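Local coordinates for DNA mismatch repair protein MLH3 (Saccharomyces cerevisiae S288C, PDB 6RMN) that takes part in DNA mismatch repair, correcting insertion-deletion loops as a subunit of the MutLbeta heterodimer, with two zinc ions bound in this C-terminal part, at residues Lys79-Glu84 with Leu119-Leu124. Residues are numbered along the deposited sequence; the frame is centred on the assembly and turned at random.
Sequences KDCCIE and LEIKTL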
loop_
_atom_site.group_PDB
_atom_site.type_symbol
_atom_site.label_atom_id
_atom_site.label_comp_id
_atom_site.label_asym_id
_atom_site.label_seq_id
_atom_site.Cartn_x
_atom_site.Cartn_y
_atom_site.Cartn_z
ATOM N N LYS B 79 -22.090 -46.715 13.096
ATOM C CA LYS B 79 -22.362 -48.134 13.337
ATOM C C LYS B 79 -21.069 -48.931 13.522
ATOM O O LYS B 79 -20.035 -48.556 12.959
ATOM C CB LYS B 79 -23.191 -48.725 12.174
ATOM C CG LYS B 79 -24.095 -49.887 12.588
ATOM C CD LYS B 79 -24.774 -50.545 11.390
ATOM C CE LYS B 79 -25.567 -51.769 11.794
ATOM N NZ LYS B 79 -26.284 -52.374 10.639
ATOM N N ASP B 80 -21.149 -50.046 14.304
ATOM C CA ASP B 80 -20.073 -51.011 14.581
ATOM C C ASP B 80 -18.733 -50.345 14.932
ATOM O O ASP B 80 -17.712 -50.567 14.266
ATOM C CB ASP B 80 -19.928 -52.017 13.411
ATOM C CG ASP B 80 -19.201 -53.310 13.755
ATOM O OD1 ASP B 80 -19.657 -54.027 14.686
ATOM O OD2 ASP B 80 -18.191 -53.619 13.082
ATOM N N CYS B 81 -18.768 -49.488 15.958
ATOM C CA CYS B 81 -17.606 -48.767 16.455
ATOM C C CYS B 81 -17.533 -48.964 17.962
ATOM O O CYS B 81 -18.173 -48.241 18.734
ATOM C CB CYS B 81 -17.663 -47.292 16.066
ATOM S SG CYS B 81 -16.139 -46.370 16.407
ATOM N N CYS B 82 -16.807 -50.016 18.366
ATOM C CA CYS B 82 -16.602 -50.395 19.759
ATOM C C CYS B 82 -15.110 -50.450 20.024
ATOM O O CYS B 82 -14.366 -51.142 19.315
ATOM C CB CYS B 82 -17.286 -51.720 20.076
ATOM S SG CYS B 82 -19.024 -51.797 19.562
ATOM N N ILE B 83 -14.669 -49.671 21.014
ATOM C CA ILE B 83 -13.262 -49.547 21.372
ATOM C C ILE B 83 -12.984 -50.171 22.737
ATOM O O ILE B 83 -13.682 -49.877 23.710
ATOM C CB ILE B 83 -12.806 -48.052 21.250
ATOM C CG1 ILE B 83 -12.845 -47.576 19.772
ATOM C CG2 ILE B 83 -11.419 -47.812 21.874
ATOM C CD1 ILE B 83 -12.745 -46.078 19.564
ATOM N N GLU B 84 -11.957 -51.033 22.802
ATOM C CA GLU B 84 -11.525 -51.673 24.045
ATOM C C GLU B 84 -10.750 -50.639 24.858
ATOM O O GLU B 84 -9.870 -49.958 24.320
ATOM C CB GLU B 84 -10.650 -52.903 23.754
ATOM C CG GLU B 84 -11.433 -54.195 23.571
ATOM C CD GLU B 84 -10.629 -55.372 23.050
ATOM O OE1 GLU B 84 -9.529 -55.635 23.590
ATOM O OE2 GLU B 84 -11.104 -56.044 22.105
ATOM N N LEU B 119 -16.036 -49.175 24.894
ATOM C CA LEU B 119 -16.570 -47.848 24.601
ATOM C C LEU B 119 -17.288 -47.924 23.252
ATOM O O LEU B 119 -16.641 -48.064 22.211
ATOM C CB LEU B 119 -15.427 -46.809 24.559
ATOM C CG LEU B 119 -15.820 -45.337 24.520
ATOM C CD1 LEU B 119 -16.275 -44.862 25.871
ATOM C CD2 LEU B 119 -14.649 -44.485 24.065
ATOM N N GLU B 120 -18.625 -47.881 23.281
ATOM C CA GLU B 120 -19.431 -47.953 22.068
ATOM C C GLU B 120 -19.753 -46.549 21.603
ATOM O O GLU B 120 -20.562 -45.872 22.238
ATOM C CB GLU B 120 -20.714 -48.762 22.324
ATOM C CG GLU B 120 -21.624 -48.943 21.119
ATOM C CD GLU B 120 -22.982 -49.542 21.439
ATOM O OE1 GLU B 120 -23.364 -50.527 20.766
ATOM O OE2 GLU B 120 -23.667 -49.031 22.357
ATOM N N ILE B 121 -19.122 -46.109 20.500
ATOM C CA ILE B 121 -19.374 -44.787 19.930
ATOM C C ILE B 121 -20.597 -44.855 19.020
ATOM O O ILE B 121 -20.609 -45.600 18.036
ATOM C CB ILE B 121 -18.122 -44.139 19.271
ATOM C CG1 ILE B 121 -17.089 -43.739 20.341
ATOM C CG2 ILE B 121 -18.499 -42.911 18.462
ATOM C CD1 ILE B 121 -15.955 -44.666 20.465
ATOM N N LYS B 122 -21.629 -44.078 19.382
ATOM C CA LYS B 122 -22.908 -43.967 18.689
ATOM C C LYS B 122 -22.930 -42.831 17.667
ATOM O O LYS B 122 -23.395 -43.041 16.549
ATOM C CB LYS B 122 -24.061 -43.839 19.700
ATOM C CG LYS B 122 -24.263 -45.106 20.532
ATOM C CD LYS B 122 -25.531 -45.066 21.370
ATOM C CE LYS B 122 -25.857 -46.428 21.945
ATOM N NZ LYS B 122 -27.129 -46.419 22.717
ATOM N N THR B 123 -22.461 -41.629 18.045
ATOM C CA THR B 123 -22.449 -40.469 17.146
ATOM C C THR B 123 -21.092 -39.786 17.115
ATOM O O THR B 123 -20.366 -39.798 18.108
ATOM C CB THR B 123 -23.567 -39.434 17.477
ATOM O OG1 THR B 123 -23.218 -38.675 18.635
ATOM C CG2 THR B 123 -24.956 -40.057 17.637
ATOM N N LEU B 124 -20.774 -39.162 15.971
ATOM C CA LEU B 124 -19.560 -38.379 15.756
ATOM C C LEU B 124 -19.884 -37.166 14.902
ATOM O O LEU B 124 -20.699 -37.306 13.999
ATOM C CB LEU B 124 -18.480 -39.211 15.046
ATOM C CG LEU B 124 -17.654 -40.206 15.869
ATOM C CD1 LEU B 124 -16.540 -40.774 15.001
ATOM C CD2 LEU B 124 -17.040 -39.550 17.117
HETATM O O HOH W 1 -20.933 -48.127 17.041
#
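Leu119 O is gripped from the facing strand by two groups: Ile83 N donates to it at 2.8 Å, and the CA-H of Cys82 points at it with Cys82 CA 3.4 Å away. Leu119 N returns an almost straight bond to Ile83 O at 2.7 Å (171° at the hydrogen). The two N-H bonds make Ile83 and Leu119 a hydrogen-bonded pair of antiparallel strands. One step on, Cys82 faces Glu120 as a non-hydrogen-bonded pair. Cys81 O is held in the same double way, by a more bent bond from Ile121 N, 2.9 Å and 146°, and by the CA-H of Glu120, whose CA lies 3.6 Å from Cys81 O. Beyond it the direct pairing gives way to water: one molecule accepts from Cys81 N and donates to Ile121 O, so it bridges two backbone groups where the segments part.

On the buried face, Ile83 and Ile121 reach obliquely across each other and meet through their CD1 methyls, 3.6 Å apart. The chi2 of Ile121, 102°, lies well off a staggered value and sets its CD1 in this position. Cys81 SG, anti to its backbone N, packs at 4.1 Å against Ile121 CB. The other face is more open; there Cys82 SG only brushes Glu120 CG.

Strand 117-124 also pairs with strand 106-110, Glu120 bonding through its backbone to Glu108. Further along, a classic beta bulge sets Lys122 and Thr123 opposite the single Gly106. This antiparallel sheet belongs to a small alpha+beta lobe of the C-terminal domain, consistent with the external subdomain of MutL homologues. Helix 136-151 covers its apolar face, Leu139 touching Cys81, Ile83 and Leu124, while Tyr132 of helix 126-132 packs on Cys81 and Leu124.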